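Local coordinates for dihydrodipicolinate synthase (Rhodopseudomonas palustris, PDB 3DZ1), which probably acts as a 4-hydroxy-tetrahydrodipicolinate synthase, a pyruvate-using TIM-barrel lyase of the DapA family, at residues A[7-13]-A[193-197]; A[54-58]-A[280-284]; A[87-91]-A[123-127]; A[177-183]-A[208-214]. Numbering follows the deposited sequence.

In the fold
Contacts 1 and 4 form one patch of the barrel: their centres lie 12 Å apart, and they touch through probable hydrogen bonds from D214 N to I196 O (2.8 Å) and from R183 NH1 to L194 O (3.1 Å). This patch is nearest the predicted pyruvate-binding residue M217, whose side chain is about 4 Å from that of F13 in contact 1 and about 9 Å from that of E208 in contact 4. Contact 2 lies 29 Å from contact 1, centre to centre, across the chain's centre. Contacts 2 and 3, 23 Å apart between centres, do not touch within the chain but meet between chains, P283 packing on F88 of the second subunit.

Contact 1: residues A[7-13]-A[193-197]; sequences PEAAGTF and PLSIL
Residues 7-13 approach the barrel as a loop and become strand at 11-13; residues 193-197 do the same, with strand from 195. P7 and E8 have turn-like backbone angles (-68/-12 and -89/1), A9 and A10 are extended, and G11 takes backbone angles (88/-143) that a side chain would make sterically costly, since a CB would collide with the carbonyl oxygen of A10. The closest CA pair is P7 with L194, 4.5 Å. At this outer end the two prolines, both with C-gamma exo pucker, meet at 3.7 Å from P7 CB to P193 CB, and P7 O lies 3.2 Å from S195 CB. The S195 side chain points toward the loop in the t rotamer (chi1 176°), which lets S195 OG donate a 2.6 Å hydrogen bond to A9 O. Deeper in, L197 (chi1 -64°, chi2 -168°) and F13 (chi1 -86°, chi2 63°) both point toward the opposing segment; F13 CD1 and L197 CD1 touch at 3.4 Å, the methyl approaching the ring obliquely. The strands are not sheet partners: strand 215-218 runs between them, and G11 and F13 hydrogen-bond to its backbone. With M167 and M217 also touching L197, the arrangement is characteristic of the interior of a TIM barrel, where residues from non-adjacent strands meet, here near the predicted pyruvate site at M217.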
loop_
_atom_site.group_PDB
_atom_site.type_symbol
_atom_site.label_atom_id
_atom_site.label_comp_id
_atom_site.label_asym_id
_atom_site.label_seq_id
_atom_site.Cartn_x
_atom_site.Cartn_y
_atom_site.Cartn_z
ATOM N N PRO A 7 -28.770 8.562 -17.006
ATOM C CA PRO A 7 -28.123 7.280 -17.311
ATOM C C PRO A 7 -27.954 7.098 -18.818
ATOM O O PRO A 7 -27.248 6.192 -19.270
ATOM C CB PRO A 7 -29.091 6.256 -16.720
ATOM C CG PRO A 7 -29.709 7.010 -15.571
ATOM C CD PRO A 7 -29.984 8.350 -16.198
ATOM N N GLU A 8 -28.610 7.956 -19.593
ATOM C CA GLU A 8 -28.515 7.874 -21.046
ATOM C C GLU A 8 -27.365 8.692 -21.616
ATOM O O GLU A 8 -27.185 8.739 -22.832
ATOM C CB GLU A 8 -29.830 8.315 -21.700
ATOM C CG GLU A 8 -31.015 7.369 -21.454
ATOM C CD GLU A 8 -31.520 7.397 -20.017
ATOM O OE1 GLU A 8 -31.824 8.501 -19.519
ATOM O OE2 GLU A 8 -31.623 6.317 -19.390
ATOM N N ALA A 9 -26.591 9.336 -20.747
ATOM C CA ALA A 9 -25.452 10.130 -21.195
ATOM C C ALA A 9 -24.541 9.236 -22.035
ATOM O O ALA A 9 -24.295 8.080 -21.682
ATOM C CB ALA A 9 -24.687 10.681 -19.996
ATOM N N ALA A 10 -24.045 9.770 -23.145
ATOM C CA ALA A 10 -23.179 9.001 -24.030
ATOM C C ALA A 10 -22.271 9.927 -24.828
ATOM O O ALA A 10 -22.277 11.140 -24.631
ATOM C CB ALA A 10 -24.027 8.159 -24.980
ATOM N N GLY A 11 -21.489 9.347 -25.733
ATOM C CA GLY A 11 -20.606 10.161 -26.543
ATOM C C GLY A 11 -19.253 10.406 -25.911
ATOM O O GLY A 11 -18.695 9.535 -25.249
ATOM N N THR A 12 -18.722 11.603 -26.107
ATOM C CA THR A 12 -17.416 11.931 -25.563
ATOM C C THR A 12 -17.459 13.092 -24.578
ATOM O O THR A 12 -17.928 14.178 -24.909
ATOM C CB THR A 12 -16.429 12.276 -26.705
ATOM O OG1 THR A 12 -16.368 11.183 -27.634
ATOM C CG2 THR A 12 -15.035 12.545 -26.152
ATOM N N PHE A 13 -16.984 12.848 -23.359
ATOM C CA PHE A 13 -16.911 13.885 -22.336
ATOM C C PHE A 13 -15.436 14.217 -22.163
ATOM O O PHE A 13 -14.634 13.343 -21.846
ATOM C CB PHE A 13 -17.474 13.396 -20.997
ATOM C CG PHE A 13 -18.963 13.556 -20.867
ATOM C CD1 PHE A 13 -19.828 12.882 -21.723
ATOM C CD2 PHE A 13 -19.499 14.378 -19.880
ATOM C CE1 PHE A 13 -21.211 13.024 -21.602
ATOM C CE2 PHE A 13 -20.884 14.530 -19.746
ATOM C CZ PHE A 13 -21.740 13.851 -20.609
ATOM N N PRO A 193 -30.841 1.372 -15.514
ATOM C CA PRO A 193 -30.075 2.123 -16.512
ATOM C C PRO A 193 -28.857 2.788 -15.879
ATOM O O PRO A 193 -28.947 3.357 -14.787
ATOM C CB PRO A 193 -31.091 3.136 -17.025
ATOM C CG PRO A 193 -32.363 2.345 -16.990
ATOM C CD PRO A 193 -32.282 1.671 -15.637
ATOM N N LEU A 194 -27.724 2.715 -16.568
ATOM C CA LEU A 194 -26.479 3.288 -16.070
ATOM C C LEU A 194 -25.553 3.623 -17.224
ATOM O O LEU A 194 -25.258 2.770 -18.058
ATOM C CB LEU A 194 -25.775 2.292 -15.141
ATOM C CG LEU A 194 -24.427 2.714 -14.539
ATOM C CD1 LEU A 194 -24.650 3.789 -13.496
ATOM C CD2 LEU A 194 -23.744 1.511 -13.905
ATOM N N SER A 195 -25.090 4.867 -17.271
ATOM C CA SER A 195 -24.180 5.282 -18.323
ATOM C C SER A 195 -22.785 4.808 -17.951
ATOM O O SER A 195 -22.388 4.851 -16.780
ATOM C CB SER A 195 -24.184 6.809 -18.473
ATOM O OG SER A 195 -23.225 7.240 -19.435
ATOM N N ILE A 196 -22.053 4.319 -18.943
ATOM C CA ILE A 196 -20.693 3.872 -18.705
ATOM C C ILE A 196 -19.761 4.590 -19.672
ATOM O O ILE A 196 -19.784 4.339 -20.875
ATOM C CB ILE A 196 -20.544 2.340 -18.888
ATOM C CG1 ILE A 196 -21.403 1.598 -17.855
ATOM C CG2 ILE A 196 -19.074 1.943 -18.724
ATOM C CD1 ILE A 196 -21.291 0.062 -17.926
ATOM N N LEU A 197 -18.969 5.516 -19.141
ATOM C CA LEU A 197 -18.005 6.251 -19.951
ATOM C C LEU A 197 -16.651 5.771 -19.465
ATOM O O LEU A 197 -16.412 5.671 -18.258
ATOM C CB LEU A 197 -18.147 7.759 -19.754
ATOM C CG LEU A 197 -19.477 8.377 -20.195
ATOM C CD1 LEU A 197 -19.327 9.885 -20.213
ATOM C CD2 LEU A 197 -19.869 7.870 -21.588
#

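Contact 2: residues A[54-58]-A[280-284]; sequences EAPKL and QRKPG
E54 opens the first segment with a left-handed backbone (phi/psi 54/33) and a side chain directed toward residues 280-284 (chi1 -60°, chi2 176°). E54 OE1 accepts R281 N at 3.1 Å, N-H...O 158°, and also forms a salt bridge with K57 NZ at 2.9 Å, while OE2 makes a salt bridge to K266. A short 3-10 turn, 55-57, follows; K57 N bonds to E54 O at 2.8 Å, folding the lysine back beside the glutamate. P56 packs on P86 of the second subunit. K57 is stretched out (chi1 -53°, the other three near 180°), and K57 CA lies 6.5 Å from R281 CA. Through this extended chain K57 NZ donates to P283 O at 2.7 Å and to R281 O at 2.8 Å, both acceptors in the same bend; the peptide before P283 is cis. In return R281 NH1 donates a 2.9 Å hydrogen bond to K57 O, near the guanidinium plane; NE goes to G24 O, and NH2 forms a salt bridge with E62. L58 (chi1 -54°, chi2 170°) ends the walk by laying L58 CD2 over one guanidinium face, 3.6 Å from R281 NH1. This network of charged side chains and carbonyls joins the loop after barrel strand 45-48 to the linker between helices 260-271 and 289-301, a junction of barrel and C-terminal helices in this DapA-family fold.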
loop_
_atom_site.group_PDB
_atom_site.type_symbol
_atom_site.label_atom_id
_atom_site.label_comp_id
_atom_site.label_asym_id
_atom_site.label_seq_id
_atom_site.Cartn_x
_atom_site.Cartn_y
_atom_site.Cartn_z
ATOM N N GLU A 54 -6.010 19.458 -11.453
ATOM C CA GLU A 54 -5.128 19.939 -10.390
ATOM C C GLU A 54 -5.894 20.624 -9.259
ATOM O O GLU A 54 -5.391 21.559 -8.632
ATOM C CB GLU A 54 -4.083 20.900 -10.971
ATOM C CG GLU A 54 -3.188 20.271 -12.032
ATOM C CD GLU A 54 -2.227 21.270 -12.663
ATOM O OE1 GLU A 54 -1.236 21.657 -12.004
ATOM O OE2 GLU A 54 -2.470 21.672 -13.821
ATOM N N ALA A 55 -7.107 20.149 -8.995
ATOM C CA ALA A 55 -7.931 20.724 -7.936
ATOM C C ALA A 55 -7.213 20.739 -6.581
ATOM O O ALA A 55 -7.370 21.677 -5.799
ATOM C CB ALA A 55 -9.242 19.963 -7.819
ATOM N N PRO A 56 -6.421 19.695 -6.279
ATOM C CA PRO A 56 -5.727 19.696 -4.988
ATOM C C PRO A 56 -4.763 20.875 -4.840
ATOM O O PRO A 56 -4.360 21.211 -3.726
ATOM C CB PRO A 56 -5.004 18.354 -4.988
ATOM C CG PRO A 56 -5.934 17.482 -5.774
ATOM C CD PRO A 56 -6.309 18.377 -6.932
ATOM N N LYS A 57 -4.410 21.501 -5.964
ATOM C CA LYS A 57 -3.480 22.632 -5.979
ATOM C C LYS A 57 -4.169 23.996 -5.937
ATOM O O LYS A 57 -3.506 25.035 -5.993
ATOM C CB LYS A 57 -2.595 22.569 -7.229
ATOM C CG LYS A 57 -1.873 21.248 -7.424
ATOM C CD LYS A 57 -1.036 21.278 -8.695
ATOM C CE LYS A 57 -0.374 19.940 -8.962
ATOM N NZ LYS A 57 0.377 19.949 -10.247
ATOM N N LEU A 58 -5.495 23.988 -5.847
ATOM C CA LEU A 58 -6.283 25.215 -5.798
ATOM C C LEU A 58 -6.883 25.372 -4.403
ATOM O O LEU A 58 -7.024 24.390 -3.672
ATOM C CB LEU A 58 -7.425 25.135 -6.812
ATOM C CG LEU A 58 -7.089 24.819 -8.269
ATOM C CD1 LEU A 58 -8.376 24.544 -9.031
ATOM C CD2 LEU A 58 -6.327 25.977 -8.896
ATOM N N GLN A 280 1.755 24.318 -14.876
ATOM C CA GLN A 280 1.022 23.579 -13.853
ATOM C C GLN A 280 1.455 24.240 -12.553
ATOM O O GLN A 280 2.440 24.979 -12.530
ATOM C CB GLN A 280 1.458 22.118 -13.786
ATOM C CG GLN A 280 1.510 21.379 -15.092
ATOM C CD GLN A 280 2.160 20.020 -14.937
ATOM O OE1 GLN A 280 2.633 19.436 -15.908
ATOM N NE2 GLN A 280 2.180 19.507 -13.711
ATOM N N ARG A 281 0.731 23.982 -11.474
ATOM C CA ARG A 281 1.107 24.535 -10.183
ATOM C C ARG A 281 1.961 23.485 -9.481
ATOM O O ARG A 281 1.888 22.302 -9.810
ATOM C CB ARG A 281 -0.132 24.835 -9.344
ATOM C CG ARG A 281 -0.888 26.074 -9.768
ATOM C CD ARG A 281 -1.912 26.447 -8.714
ATOM N NE ARG A 281 -2.529 27.739 -8.978
ATOM C CZ ARG A 281 -3.424 28.309 -8.181
ATOM N NH1 ARG A 281 -3.805 27.697 -7.070
ATOM N NH2 ARG A 281 -3.936 29.490 -8.496
ATOM N N LYS A 282 2.781 23.912 -8.526
ATOM C CA LYS A 282 3.624 22.974 -7.791
ATOM C C LYS A 282 2.724 22.128 -6.892
ATOM O O LYS A 282 1.752 22.633 -6.336
ATOM C CB LYS A 282 4.633 23.726 -6.919
ATOM C CG LYS A 282 5.605 24.616 -7.677
ATOM C CD LYS A 282 6.618 25.233 -6.718
ATOM C CE LYS A 282 7.550 26.203 -7.428
ATOM N NZ LYS A 282 6.814 27.382 -7.971
ATOM N N PRO A 283 3.029 20.830 -6.743
ATOM C CA PRO A 283 4.154 20.133 -7.371
ATOM C C PRO A 283 3.818 19.692 -8.798
ATOM O O PRO A 283 2.711 19.229 -9.068
ATOM C CB PRO A 283 4.382 18.955 -6.435
ATOM C CG PRO A 283 2.982 18.603 -6.036
ATOM C CD PRO A 283 2.361 19.959 -5.757
ATOM N N GLY A 284 4.778 19.844 -9.705
ATOM C CA GLY A 284 4.565 19.457 -11.091
ATOM C C GLY A 284 5.743 19.876 -11.947
ATOM O O GLY A 284 6.219 21.008 -11.847
#

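Contact 3: residues A[87-91]-A[123-127]; sequences GFAAM and YFRQA
F88 lays its ring on the backbone of the opposing helix, the carbonyl carbon of Q126 lying over one face, with F88 CZ 3.5 Å from Q126 CB and F88 CE1 3.6 Å from A127 CA. The m rotamer (chi1 -64°, chi2 -50°) carries it there from the first turn of helix 88-101, just after the N-cap residue G87; the nearest CA pair is F88 with A127, 6.7 Å. Beside it stands Y123 (chi1 177°): the ring centroids are 5.5 Å apart and the planes 30° from each other, slid so far that the rings barely overlap, and the closest atoms are F88 CE1 and Y123 CE1 at 3.7 Å. One turn on, selenomethionine M91 (ttm) places M91 CE 3.2 Å from Y123 OH and SE 4.2 Å from A127 CB. P283 of the second subunit also packs on F88 and Q126. This is the side-by-side packing of two consecutive outer helices of a TIM barrel, those after strands 78-82 and 105-108.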
loop_
_atom_site.group_PDB
_atom_site.type_symbol
_atom_site.label_atom_id
_atom_site.label_comp_id
_atom_site.label_asym_id
_atom_site.label_seq_id
_atom_site.Cartn_x
_atom_site.Cartn_y
_atom_site.Cartn_z
ATOM N N GLY A 87 -13.211 15.114 3.255
ATOM C CA GLY A 87 -14.351 15.130 4.153
ATOM C C GLY A 87 -15.647 15.475 3.450
ATOM O O GLY A 87 -15.636 16.044 2.356
ATOM N N PHE A 88 -16.763 15.147 4.092
ATOM C CA PHE A 88 -18.086 15.390 3.522
ATOM C C PHE A 88 -18.550 16.840 3.490
ATOM O O PHE A 88 -19.361 17.213 2.641
ATOM C CB PHE A 88 -19.128 14.542 4.254
ATOM C CG PHE A 88 -18.928 13.064 4.086
ATOM C CD1 PHE A 88 -18.754 12.513 2.820
ATOM C CD2 PHE A 88 -18.925 12.217 5.190
ATOM C CE1 PHE A 88 -18.581 11.139 2.657
ATOM C CE2 PHE A 88 -18.752 10.840 5.036
ATOM C CZ PHE A 88 -18.580 10.304 3.768
ATOM N N ALA A 89 -18.054 17.658 4.412
ATOM C CA ALA A 89 -18.448 19.064 4.457
ATOM C C ALA A 89 -17.982 19.788 3.197
ATOM O O ALA A 89 -18.753 20.507 2.559
ATOM C CB ALA A 89 -17.864 19.734 5.698
ATOM N N ALA A 90 -16.716 19.597 2.843
ATOM C CA ALA A 90 -16.162 20.229 1.655
ATOM C C ALA A 90 -16.871 19.697 0.412
ATOM O O ALA A 90 -17.156 20.446 -0.522
ATOM C CB ALA A 90 -14.672 19.954 1.565
HETATM N N MSE A 91 -17.158 18.399 0.410
HETATM C CA MSE A 91 -17.832 17.774 -0.716
HETATM C C MSE A 91 -19.223 18.370 -0.910
HETATM O O MSE A 91 -19.619 18.687 -2.031
HETATM C CB MSE A 91 -17.946 16.264 -0.493
HETATM C CG MSE A 91 -18.614 15.523 -1.643
HETATM SE SE MSE A 91 -18.830 13.628 -1.285
HETATM C CE MSE A 91 -16.954 13.162 -1.183
ATOM N N TYR A 123 -19.350 3.949 2.480
ATOM C CA TYR A 123 -18.819 5.261 2.144
ATOM C C TYR A 123 -19.732 6.020 1.190
ATOM O O TYR A 123 -20.056 7.189 1.414
ATOM C CB TYR A 123 -17.438 5.153 1.498
ATOM C CG TYR A 123 -16.918 6.505 1.079
ATOM C CD1 TYR A 123 -16.415 7.397 2.022
ATOM C CD2 TYR A 123 -17.024 6.934 -0.245
ATOM C CE1 TYR A 123 -16.035 8.689 1.663
ATOM C CE2 TYR A 123 -16.648 8.226 -0.615
ATOM C CZ TYR A 123 -16.157 9.098 0.344
ATOM O OH TYR A 123 -15.804 10.382 -0.003
ATOM N N PHE A 124 -20.143 5.359 0.117
ATOM C CA PHE A 124 -20.991 6.019 -0.854
ATOM C C PHE A 124 -22.379 6.371 -0.346
ATOM O O PHE A 124 -22.970 7.345 -0.803
ATOM C CB PHE A 124 -21.021 5.203 -2.145
ATOM C CG PHE A 124 -19.745 5.323 -2.929
ATOM C CD1 PHE A 124 -19.391 6.540 -3.504
ATOM C CD2 PHE A 124 -18.851 4.262 -3.007
ATOM C CE1 PHE A 124 -18.164 6.703 -4.138
ATOM C CE2 PHE A 124 -17.621 4.413 -3.638
ATOM C CZ PHE A 124 -17.277 5.638 -4.203
ATOM N N ARG A 125 -22.892 5.608 0.615
ATOM C CA ARG A 125 -24.196 5.937 1.181
ATOM C C ARG A 125 -24.008 7.213 2.005
ATOM O O ARG A 125 -24.889 8.069 2.058
ATOM C CB ARG A 125 -24.717 4.807 2.078
ATOM C CG ARG A 125 -25.080 3.532 1.330
ATOM C CD ARG A 125 -26.080 2.688 2.115
ATOM N NE ARG A 125 -25.598 2.328 3.447
ATOM C CZ ARG A 125 -24.753 1.332 3.702
ATOM N NH1 ARG A 125 -24.287 0.574 2.717
ATOM N NH2 ARG A 125 -24.372 1.095 4.950
ATOM N N GLN A 126 -22.851 7.342 2.646
ATOM C CA GLN A 126 -22.573 8.532 3.445
ATOM C C GLN A 126 -22.308 9.705 2.510
ATOM O O GLN A 126 -22.684 10.844 2.799
ATOM C CB GLN A 126 -21.353 8.314 4.342
ATOM C CG GLN A 126 -21.476 7.143 5.292
ATOM C CD GLN A 126 -20.223 6.945 6.115
ATOM O OE1 GLN A 126 -19.110 7.034 5.597
ATOM N NE2 GLN A 126 -20.396 6.660 7.399
ATOM N N ALA A 127 -21.659 9.414 1.385
ATOM C CA ALA A 127 -21.332 10.432 0.393
ATOM C C ALA A 127 -22.593 11.036 -0.220
ATOM O O ALA A 127 -22.697 12.254 -0.350
ATOM C CB ALA A 127 -20.447 9.831 -0.701
#

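Contact 4: residues A[177-183]-A[208-214]; sequences EKITTLR and EMERGAD
Charge pairs hold both ends of this contact between helix 176-188 and the end of helix 205-211 with the loop that follows; the nearest backbone approach is T180 CA to R211 CA, 5.8 Å. R211 (chi1 -66°, chi2 -59°) meets E177, curled back by its m,m rotamer: R211 NH2 to E177 OE2 is 3.0 Å and R211 NH1 to E177 OE1 3.2 Å. E294 of the third subunit takes R211 NE, and T288 of that subunit bonds to E177 OE2. At the other end R183 NH2 forms a salt bridge with D214 OD2, 2.9 Å, weak as a hydrogen bond.

Hydrogen bonds to uncharged acceptors complete the polar contacts. R183 NE and R183 NH2 both donate to G212 O, at 3.0 and 2.9 Å, and NH1 turns to Q186. R211 NH1 donates to T180 OG1, 2.9 Å; water 1 links T180 OG1 (2.6 Å) to R211 O (2.7 Å), donating to the carbonyl.

Backbone hydrogen bonds shape the turn: G212, at 123/11, closes a Schellman motif, with A213 N to E208 O 3.1 Å and G212 N to M209 O 3.1 Å, leaving G212 O to accept R183.

Apolar contact centres on I179 (chi1 -62°, chi2 179°): I179 CD1 is 3.8 Å from E208 CG and I179 CG2 3.8 Å from R211 CB.

Helices 176-188 and 205-211 flank strand 195-198, which follows one and precedes the other; D214 OD2 accepts I196 N on it, just before strand 215-218 begins.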
loop_
_atom_site.group_PDB
_atom_site.type_symbol
_atom_site.label_atom_id
_atom_site.label_comp_id
_atom_site.label_asym_id
_atom_site.label_seq_id
_atom_site.Cartn_x
_atom_site.Cartn_y
_atom_site.Cartn_z
ATOM N N GLU A 177 -13.959 -7.149 -19.101
ATOM C CA GLU A 177 -14.981 -8.081 -18.632
ATOM C C GLU A 177 -15.979 -7.419 -17.677
ATOM O O GLU A 177 -17.137 -7.822 -17.608
ATOM C CB GLU A 177 -14.339 -9.292 -17.949
ATOM C CG GLU A 177 -13.434 -10.140 -18.847
ATOM C CD GLU A 177 -14.112 -10.631 -20.124
ATOM O OE1 GLU A 177 -15.349 -10.816 -20.131
ATOM O OE2 GLU A 177 -13.396 -10.851 -21.127
ATOM N N LYS A 178 -15.531 -6.407 -16.940
ATOM C CA LYS A 178 -16.411 -5.705 -16.012
ATOM C C LYS A 178 -17.563 -5.047 -16.769
ATOM O O LYS A 178 -18.702 -5.051 -16.310
ATOM C CB LYS A 178 -15.623 -4.651 -15.221
ATOM C CG LYS A 178 -16.489 -3.707 -14.395
ATOM C CD LYS A 178 -15.643 -2.820 -13.486
ATOM C CE LYS A 178 -15.141 -3.587 -12.269
ATOM N NZ LYS A 178 -14.249 -2.759 -11.408
ATOM N N ILE A 179 -17.270 -4.481 -17.933
ATOM C CA ILE A 179 -18.313 -3.840 -18.715
ATOM C C ILE A 179 -19.339 -4.891 -19.117
ATOM O O ILE A 179 -20.537 -4.704 -18.923
ATOM C CB ILE A 179 -17.737 -3.171 -19.976
ATOM C CG1 ILE A 179 -16.741 -2.082 -19.566
ATOM C CG2 ILE A 179 -18.868 -2.571 -20.815
ATOM C CD1 ILE A 179 -16.100 -1.365 -20.736
ATOM N N THR A 180 -18.861 -6.002 -19.666
ATOM C CA THR A 180 -19.741 -7.086 -20.083
ATOM C C THR A 180 -20.610 -7.574 -18.926
ATOM O O THR A 180 -21.815 -7.767 -19.091
ATOM C CB THR A 180 -18.924 -8.266 -20.644
ATOM O OG1 THR A 180 -18.237 -7.837 -21.829
ATOM C CG2 THR A 180 -19.828 -9.447 -20.978
ATOM N N THR A 181 -20.001 -7.771 -17.757
ATOM C CA THR A 181 -20.731 -8.245 -16.582
ATOM C C THR A 181 -21.832 -7.263 -16.173
ATOM O O THR A 181 -22.973 -7.668 -15.915
ATOM C CB THR A 181 -19.778 -8.468 -15.389
ATOM O OG1 THR A 181 -18.837 -9.494 -15.723
ATOM C CG2 THR A 181 -20.555 -8.889 -14.145
ATOM N N LEU A 182 -21.495 -5.977 -16.116
ATOM C CA LEU A 182 -22.471 -4.950 -15.758
ATOM C C LEU A 182 -23.624 -4.897 -16.762
ATOM O O LEU A 182 -24.790 -4.772 -16.376
ATOM C CB LEU A 182 -21.795 -3.575 -15.650
ATOM C CG LEU A 182 -20.829 -3.407 -14.468
ATOM C CD1 LEU A 182 -20.103 -2.085 -14.572
ATOM C CD2 LEU A 182 -21.601 -3.492 -13.147
ATOM N N ARG A 183 -23.315 -4.991 -18.053
ATOM C CA ARG A 183 -24.379 -4.967 -19.052
ATOM C C ARG A 183 -25.265 -6.197 -18.862
ATOM O O ARG A 183 -26.474 -6.157 -19.119
ATOM C CB ARG A 183 -23.794 -4.944 -20.466
ATOM C CG ARG A 183 -23.123 -3.619 -20.830
ATOM C CD ARG A 183 -24.064 -2.430 -20.610
ATOM N NE ARG A 183 -23.482 -1.167 -21.067
ATOM C CZ ARG A 183 -23.856 0.035 -20.634
ATOM N NH1 ARG A 183 -24.815 0.148 -19.727
ATOM N NH2 ARG A 183 -23.263 1.128 -21.100
ATOM N N GLU A 208 -13.493 -1.230 -25.424
ATOM C CA GLU A 208 -14.494 -0.858 -24.437
ATOM C C GLU A 208 -15.807 -0.511 -25.133
ATOM O O GLU A 208 -16.884 -0.820 -24.628
ATOM C CB GLU A 208 -13.997 0.319 -23.594
ATOM C CG GLU A 208 -12.988 -0.099 -22.535
ATOM C CD GLU A 208 -12.195 1.063 -21.986
ATOM O OE1 GLU A 208 -11.597 0.906 -20.899
ATOM O OE2 GLU A 208 -12.164 2.126 -22.642
HETATM N N MSE A 209 -15.715 0.116 -26.299
HETATM C CA MSE A 209 -16.915 0.465 -27.046
HETATM C C MSE A 209 -17.595 -0.820 -27.516
HETATM O O MSE A 209 -18.822 -0.931 -27.478
HETATM C CB MSE A 209 -16.577 1.345 -28.253
HETATM C CG MSE A 209 -16.110 2.755 -27.899
HETATM SE SE MSE A 209 -17.263 3.705 -26.642
HETATM C CE MSE A 209 -18.917 3.685 -27.665
ATOM N N GLU A 210 -16.796 -1.794 -27.945
ATOM C CA GLU A 210 -17.348 -3.064 -28.409
ATOM C C GLU A 210 -18.050 -3.816 -27.275
ATOM O O GLU A 210 -19.056 -4.501 -27.496
ATOM C CB GLU A 210 -16.239 -3.934 -29.016
ATOM C CG GLU A 210 -15.532 -3.274 -30.197
ATOM C CD GLU A 210 -14.553 -4.195 -30.905
ATOM O OE1 GLU A 210 -14.341 -5.330 -30.427
ATOM O OE2 GLU A 210 -13.992 -3.776 -31.940
ATOM N N ARG A 211 -17.524 -3.688 -26.061
ATOM C CA ARG A 211 -18.120 -4.358 -24.909
ATOM C C ARG A 211 -19.464 -3.754 -24.522
ATOM O O ARG A 211 -20.262 -4.392 -23.834
ATOM C CB ARG A 211 -17.184 -4.294 -23.704
ATOM C CG ARG A 211 -15.895 -5.073 -23.880
ATOM C CD ARG A 211 -16.173 -6.535 -24.151
ATOM N NE ARG A 211 -14.938 -7.312 -24.207
ATOM C CZ ARG A 211 -14.659 -8.324 -23.394
ATOM N NH1 ARG A 211 -15.528 -8.685 -22.458
ATOM N NH2 ARG A 211 -13.511 -8.975 -23.518
ATOM N N GLY A 212 -19.711 -2.519 -24.942
ATOM C CA GLY A 212 -20.979 -1.898 -24.615
ATOM C C GLY A 212 -20.919 -0.576 -23.875
ATOM O O GLY A 212 -21.945 -0.099 -23.384
ATOM N N ALA A 213 -19.735 0.019 -23.776
ATOM C CA ALA A 213 -19.618 1.309 -23.100
ATOM C C ALA A 213 -20.409 2.321 -23.924
ATOM O O ALA A 213 -20.588 2.137 -25.128
ATOM C CB ALA A 213 -18.155 1.732 -23.007
ATOM N N ASP A 214 -20.878 3.385 -23.279
ATOM C CA ASP A 214 -21.657 4.414 -23.964
ATOM C C ASP A 214 -20.775 5.465 -24.609
ATOM O O ASP A 214 -21.211 6.203 -25.495
ATOM C CB ASP A 214 -22.611 5.101 -22.983
ATOM C CG ASP A 214 -23.708 4.185 -22.517
ATOM O OD1 ASP A 214 -24.469 3.693 -23.377
ATOM O OD2 ASP A 214 -23.812 3.953 -21.300
HETATM O O HOH W 1 -20.111 -7.017 -23.438
#